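Side-chain contacts in E3 ubiquitin-protein ligase HERC2 (Homo sapiens, PDB 4L1M), which acts as an E3 ubiquitin ligase, probably directing ubiquitin transfer to target proteins, and contains a first RCC1-like domain folded as a seven-bladed beta-propeller: residues W121-D125 with G126-G130; W335-D339 with Q340-F344; P358-D361 with T362-I365. All blocks are in the same frame, centred on the assembly; numbering follows the deposited sequence.

Contacts 1 and 2 illustrate one loop design in two blades: each follows the third strand of its sheet, opens with Trp-Gly, and folds back against that strand's end. Contact 1 combines an arginine held on a backbone carbonyl with a buried leucine; contact 2, the more buried of the two, puts glutamine and histidine at the corresponding places and relies on side-chain amides and a carboxylate. Contact 3 is a different element, a largely exposed turn between successive blades, with one weak bond and aliphatic packing. Contacts 2 and 3 touch, F344 CZ lying 3.6 Å from P358 O, whereas contacts 1 and 2 have centres about 31 Å apart.

Contact 1: residues W121-D125 with G126-G130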
# COMPACT_ATOMS: atom_id res chain seq x y z
N TRP A 121 2.33 -14.96 -6.15
CA TRP A 121 3.62 -15.47 -6.60
C TRP A 121 4.78 -14.69 -6.00
O TRP A 121 4.58 -13.69 -5.29
CB TRP A 121 3.69 -15.53 -8.14
CG TRP A 121 3.72 -14.21 -8.87
CD1 TRP A 121 4.78 -13.69 -9.55
CD2 TRP A 121 2.63 -13.28 -9.05
NE1 TRP A 121 4.44 -12.49 -10.10
CE2 TRP A 121 3.13 -12.22 -9.82
CE3 TRP A 121 1.31 -13.24 -8.62
CZ2 TRP A 121 2.35 -11.12 -10.18
CZ3 TRP A 121 0.52 -12.14 -9.00
CH2 TRP A 121 1.04 -11.10 -9.76
N GLY A 122 5.99 -15.18 -6.26
CA GLY A 122 7.20 -14.59 -5.71
C GLY A 122 7.76 -15.45 -4.61
O GLY A 122 7.65 -16.68 -4.66
N CYS A 123 8.35 -14.80 -3.61
CA CYS A 123 8.97 -15.47 -2.47
C CYS A 123 7.95 -16.20 -1.60
O CYS A 123 6.85 -15.69 -1.34
CB CYS A 123 9.72 -14.47 -1.62
SG CYS A 123 10.72 -15.23 -0.32
N GLY A 124 8.32 -17.40 -1.16
CA GLY A 124 7.43 -18.30 -0.43
C GLY A 124 7.70 -18.40 1.06
O GLY A 124 6.92 -19.01 1.79
N ASP A 125 8.77 -17.76 1.53
CA ASP A 125 9.21 -17.94 2.92
C ASP A 125 8.11 -17.56 3.90
O ASP A 125 7.39 -16.59 3.71
CB ASP A 125 10.47 -17.14 3.22
CG ASP A 125 11.67 -17.60 2.38
OD1 ASP A 125 11.55 -18.58 1.59
OD2 ASP A 125 12.75 -16.96 2.50
N GLY A 126 7.97 -18.37 4.95
CA GLY A 126 6.98 -18.11 6.00
C GLY A 126 5.51 -18.34 5.62
O GLY A 126 4.62 -18.12 6.45
N GLY A 127 5.28 -18.75 4.38
CA GLY A 127 3.96 -19.13 3.92
C GLY A 127 3.16 -17.97 3.37
O GLY A 127 1.95 -18.08 3.21
N ARG A 128 3.84 -16.87 3.04
CA ARG A 128 3.18 -15.67 2.56
C ARG A 128 2.34 -15.84 1.28
O ARG A 128 1.46 -15.00 1.00
CB ARG A 128 4.21 -14.55 2.37
CG ARG A 128 5.15 -14.76 1.18
CD ARG A 128 6.32 -13.81 1.21
NE ARG A 128 7.27 -14.16 2.26
CZ ARG A 128 8.39 -13.49 2.52
NH1 ARG A 128 9.20 -13.87 3.52
NH2 ARG A 128 8.69 -12.44 1.79
N LEU A 129 2.60 -16.87 0.47
CA LEU A 129 1.85 -17.07 -0.76
C LEU A 129 0.49 -17.73 -0.51
O LEU A 129 -0.37 -17.72 -1.40
CB LEU A 129 2.66 -17.87 -1.78
CG LEU A 129 4.02 -17.26 -2.13
CD1 LEU A 129 4.81 -18.13 -3.10
CD2 LEU A 129 3.88 -15.82 -2.65
N GLY A 130 0.31 -18.34 0.66
CA GLY A 130 -0.99 -18.88 1.04
C GLY A 130 -1.37 -20.27 0.51
O GLY A 130 -2.51 -20.66 0.61
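Through W121-D125 and G126-G130 the chain doubles back on itself, the run from W121 to D125 and that from G126 to L129 pointing 171° apart, and G127 N spans the bend with a hydrogen bond to G124 O at 3.1 Å. The side chain of R128 then returns alongside the first run and takes hold of the carbonyl oxygen of D125. Its NE donates to D125 O at 2.8 Å with an N-H...O angle of 157°, arriving in the carbonyl plane on a lone pair, while NH1 adds a weak bond to D125 O at 3.3 Å. One oxygen thus receives two N-H groups along the edge of the guanidinium. A bend at the third torsion (chi3 72°) turns the group back to this oxygen after CG and CD have passed C123 O. Over one face of the guanidinium sits C123 SG, 4.0 Å above its plane and centred on it; the same sulfur accepts a weak bond from D125 N. The carboxylate of D125 stands apart, OD2 being 4.8 Å from R128 NH1, so any attraction between these charges is probably modest.

Such a loop is a hallmark of RCC1-like propellers, in which the third strand of a blade, here 118-122, runs out through Trp-Gly into a glycine-rich segment ending in Arg-Leu-Gly. G122 and G127 adopt backbone angles at which a CB would press on the preceding carbonyl oxygen. L129 points toward the strand end and packs its two methyls against the backbone: CD1 lies 3.7 Å from G124 CA, and CD2 lies 3.5 Å from W121 O. Within the type I turn from G127 to G130, L129 also meets L137 and H108, while R128 reaches T163 and its carbonyl oxygen bonds to S165 OG in the following blade.

Contact 2: residues W335-D339 with Q340-F344; sequences WGSND and QCQHF
H343 lies across the side chain of N338, its imidazole plane 72° from the asparagine amide, with CD2 3.8 Å from N338 CB. The asparagine is tied in at both ends of its amide. OD1 accepts H343 N at 3.0 Å, the donor standing well above the carbonyl plane, while ND2 bonds to R348 O. A chi1 of -162° carries the amide of N338 away from its own backbone N and across to the H343 limb, where OD1 meets H343 N.

The histidine ring meets the backbone of W335-D339 with its edge. At that edge NE2 is 3.0 Å from S337 O and CE1 is 3.2 Å from W335 O; ND1, next to CE1 in the ring, is hydrogen-bonded to S334 OG, which should fix the ring's rotation.

Q342 supplies a second clasp nearer the bend. Its NE2 donates to D339 OD1 at 2.8 Å, the carboxylate and amide planes being only 12° apart, and its OE1 accepts Q340 N at 2.9 Å. Both polar atoms of this buried amide are therefore used within the loop, and with amide and carboxylate nearly coplanar the two bonds should fix the rotation of the amide.

This RCC1-type loop leaves strand 332-335 and leads to strand 350-352. W335 rests on C323 and A325 of strand 322-327, Q342 touches H322 of the same strand, and F344 meets W30 edge-to-face, bringing the loop against strand 27-31 of the adjoining blade.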
# COMPACT_ATOMS: atom_id res chain seq x y z
N TRP A 335 6.14 14.51 0.89
CA TRP A 335 7.04 14.82 2.01
C TRP A 335 7.87 13.60 2.35
O TRP A 335 7.56 12.49 1.93
CB TRP A 335 6.25 15.27 3.25
CG TRP A 335 5.46 14.18 3.87
CD1 TRP A 335 5.86 13.35 4.83
CD2 TRP A 335 4.12 13.80 3.54
NE1 TRP A 335 4.86 12.47 5.16
CE2 TRP A 335 3.77 12.74 4.37
CE3 TRP A 335 3.17 14.29 2.64
CZ2 TRP A 335 2.53 12.13 4.33
CZ3 TRP A 335 1.92 13.67 2.60
CH2 TRP A 335 1.62 12.59 3.44
N GLY A 336 8.90 13.82 3.16
CA GLY A 336 9.70 12.73 3.70
C GLY A 336 11.10 12.69 3.15
O GLY A 336 11.70 13.72 2.84
N SER A 337 11.64 11.48 3.06
CA SER A 337 13.04 11.29 2.74
C SER A 337 13.29 11.67 1.29
O SER A 337 12.43 11.47 0.43
CB SER A 337 13.47 9.84 3.01
OG SER A 337 14.72 9.55 2.43
N ASN A 338 14.48 12.22 1.03
CA ASN A 338 14.89 12.56 -0.33
C ASN A 338 16.33 12.10 -0.63
O ASN A 338 17.04 12.74 -1.41
CB ASN A 338 14.75 14.07 -0.55
CG ASN A 338 14.74 14.45 -2.02
OD1 ASN A 338 14.29 13.69 -2.87
ND2 ASN A 338 15.24 15.65 -2.33
N ASP A 339 16.72 10.98 -0.03
CA ASP A 339 18.07 10.40 -0.27
C ASP A 339 18.31 9.94 -1.70
O ASP A 339 19.44 9.90 -2.15
CB ASP A 339 18.36 9.24 0.70
CG ASP A 339 17.23 8.19 0.76
OD1 ASP A 339 16.29 8.19 -0.06
OD2 ASP A 339 17.28 7.35 1.67
N GLN A 340 17.22 9.60 -2.41
CA GLN A 340 17.25 9.13 -3.81
C GLN A 340 16.36 9.96 -4.74
O GLN A 340 15.76 9.42 -5.67
CB GLN A 340 16.75 7.69 -3.87
CG GLN A 340 17.44 6.73 -2.92
CD GLN A 340 18.81 6.31 -3.41
OE1 GLN A 340 19.32 6.81 -4.42
NE2 GLN A 340 19.41 5.37 -2.70
N CYS A 341 16.25 11.26 -4.47
CA CYS A 341 15.47 12.15 -5.31
C CYS A 341 14.00 11.76 -5.46
O CYS A 341 13.41 11.97 -6.52
CB CYS A 341 16.11 12.25 -6.69
SG CYS A 341 17.80 12.87 -6.58
N GLN A 342 13.40 11.23 -4.39
CA GLN A 342 11.96 10.91 -4.38
C GLN A 342 11.11 12.15 -4.57
O GLN A 342 9.90 12.04 -4.84
CB GLN A 342 11.52 10.29 -3.05
CG GLN A 342 12.12 8.94 -2.71
CD GLN A 342 13.45 9.07 -2.01
OE1 GLN A 342 14.29 9.84 -2.45
NE2 GLN A 342 13.63 8.35 -0.91
N HIS A 343 11.72 13.32 -4.37
CA HIS A 343 11.06 14.61 -4.52
C HIS A 343 11.84 15.46 -5.48
O HIS A 343 12.90 15.96 -5.14
CB HIS A 343 10.97 15.30 -3.16
CG HIS A 343 10.42 14.42 -2.10
ND1 HIS A 343 9.07 14.31 -1.86
CD2 HIS A 343 11.03 13.57 -1.25
CE1 HIS A 343 8.87 13.45 -0.88
NE2 HIS A 343 10.04 12.98 -0.49
N PHE A 344 11.29 15.67 -6.67
CA PHE A 344 12.00 16.41 -7.70
C PHE A 344 11.96 17.91 -7.49
O PHE A 344 12.53 18.64 -8.26
CB PHE A 344 11.47 16.05 -9.08
CG PHE A 344 10.01 16.41 -9.30
CD1 PHE A 344 9.62 17.71 -9.54
CD2 PHE A 344 9.04 15.44 -9.30
CE1 PHE A 344 8.29 18.03 -9.75
CE2 PHE A 344 7.71 15.75 -9.51
CZ PHE A 344 7.34 17.04 -9.73

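Contact 3: residues P358-D361 with T362-I365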
# COMPACT_ATOMS: atom_id res chain seq x y z
N PRO A 358 5.12 20.89 -8.22
CA PRO A 358 4.76 21.75 -9.34
C PRO A 358 4.69 20.96 -10.62
O PRO A 358 5.24 19.85 -10.70
CB PRO A 358 5.91 22.74 -9.40
CG PRO A 358 7.08 21.95 -8.92
CD PRO A 358 6.55 21.00 -7.89
N GLY A 359 4.00 21.52 -11.62
CA GLY A 359 3.79 20.87 -12.90
C GLY A 359 2.55 19.98 -12.98
O GLY A 359 2.01 19.79 -14.07
N LEU A 360 2.08 19.46 -11.84
CA LEU A 360 1.08 18.38 -11.80
C LEU A 360 -0.39 18.80 -11.62
O LEU A 360 -1.32 18.01 -11.90
CB LEU A 360 1.43 17.42 -10.68
CG LEU A 360 2.82 16.79 -10.73
CD1 LEU A 360 2.96 15.73 -9.64
CD2 LEU A 360 3.10 16.17 -12.10
N ASP A 361 -0.60 20.03 -11.14
CA ASP A 361 -1.95 20.58 -10.90
C ASP A 361 -2.84 20.52 -12.14
O ASP A 361 -4.05 20.37 -12.03
CB ASP A 361 -1.86 22.04 -10.39
CG ASP A 361 -0.81 22.22 -9.30
OD1 ASP A 361 -1.03 21.78 -8.14
OD2 ASP A 361 0.26 22.78 -9.61
N THR A 362 -2.24 20.63 -13.32
CA THR A 362 -2.98 20.77 -14.57
C THR A 362 -3.24 19.47 -15.37
O THR A 362 -3.76 19.52 -16.48
CB THR A 362 -2.19 21.70 -15.48
OG1 THR A 362 -0.91 21.11 -15.72
CG2 THR A 362 -2.00 23.05 -14.80
N LYS A 363 -2.87 18.32 -14.80
CA LYS A 363 -2.88 17.02 -15.52
C LYS A 363 -4.02 16.08 -15.13
O LYS A 363 -4.09 14.97 -15.63
CB LYS A 363 -1.56 16.30 -15.29
CG LYS A 363 -0.36 16.97 -15.93
CD LYS A 363 0.93 16.26 -15.53
CE LYS A 363 2.17 16.97 -16.05
NZ LYS A 363 2.36 16.80 -17.51
N HIS A 364 -4.89 16.52 -14.22
CA HIS A 364 -6.01 15.71 -13.76
C HIS A 364 -5.51 14.34 -13.32
O HIS A 364 -5.90 13.32 -13.88
CB HIS A 364 -7.09 15.58 -14.85
CG HIS A 364 -7.50 16.90 -15.44
ND1 HIS A 364 -8.37 17.77 -14.81
CD2 HIS A 364 -7.14 17.51 -16.60
CE1 HIS A 364 -8.53 18.85 -15.55
NE2 HIS A 364 -7.80 18.72 -16.64
N ILE A 365 -4.61 14.34 -12.35
CA ILE A 365 -4.11 13.09 -11.79
C ILE A 365 -5.22 12.42 -11.00
O ILE A 365 -5.95 13.09 -10.26
CB ILE A 365 -2.93 13.30 -10.81
CG1 ILE A 365 -1.76 13.98 -11.51
CG2 ILE A 365 -2.49 11.98 -10.18
CD1 ILE A 365 -1.24 13.28 -12.73
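L360 O receives K363 N across the bend at 3.3 Å, the sole hydrogen bond joining P358-D361 to T362-I365, and a weak one despite its fairly straight N-H...O angle of 162°. It closes a type I beta turn with D361 and T362 at the two corners. The same carbonyl oxygen has aliphatic company too, with I365 CG1 4.1 Å away.

K363 carries most of the side-chain contact. Its chain runs out extended as far as CE and passes alongside the end of L360, so that CD and CE each lie 4.1 Å from L360 CD2. On the way CE also comes within 3.4 Å of G359 O, and the methylenes thus cover both the leucine methyl and the glycine carbonyl. A turn at the last torsion (chi4 -73°) then carries the ammonium away to a salt bridge with E26.

In a beta-propeller a connection like this links the last strand of one blade to the first strand of the next: here strand 354-356 ends, the chain makes its turn, and strand 365-370 begins. That next blade is the one that closes the ring, since 365-370 and 374-379 share a sheet with the N-terminal strands 27-31 and 45-46. The bridge from K363 to E26 therefore joins the turn to the chain just ahead of strand 27-31.

Facing the domain interior, L360 and I365 both rest on V332 of strand 332-335, the third strand of the preceding blade. Toward solvent stand D361 and T362. The threonine hydroxyl lies between its own backbone N and carbonyl carbon (chi1 60°), which turns OG1 back toward G359 O at 3.6 Å, while D361 touches E331.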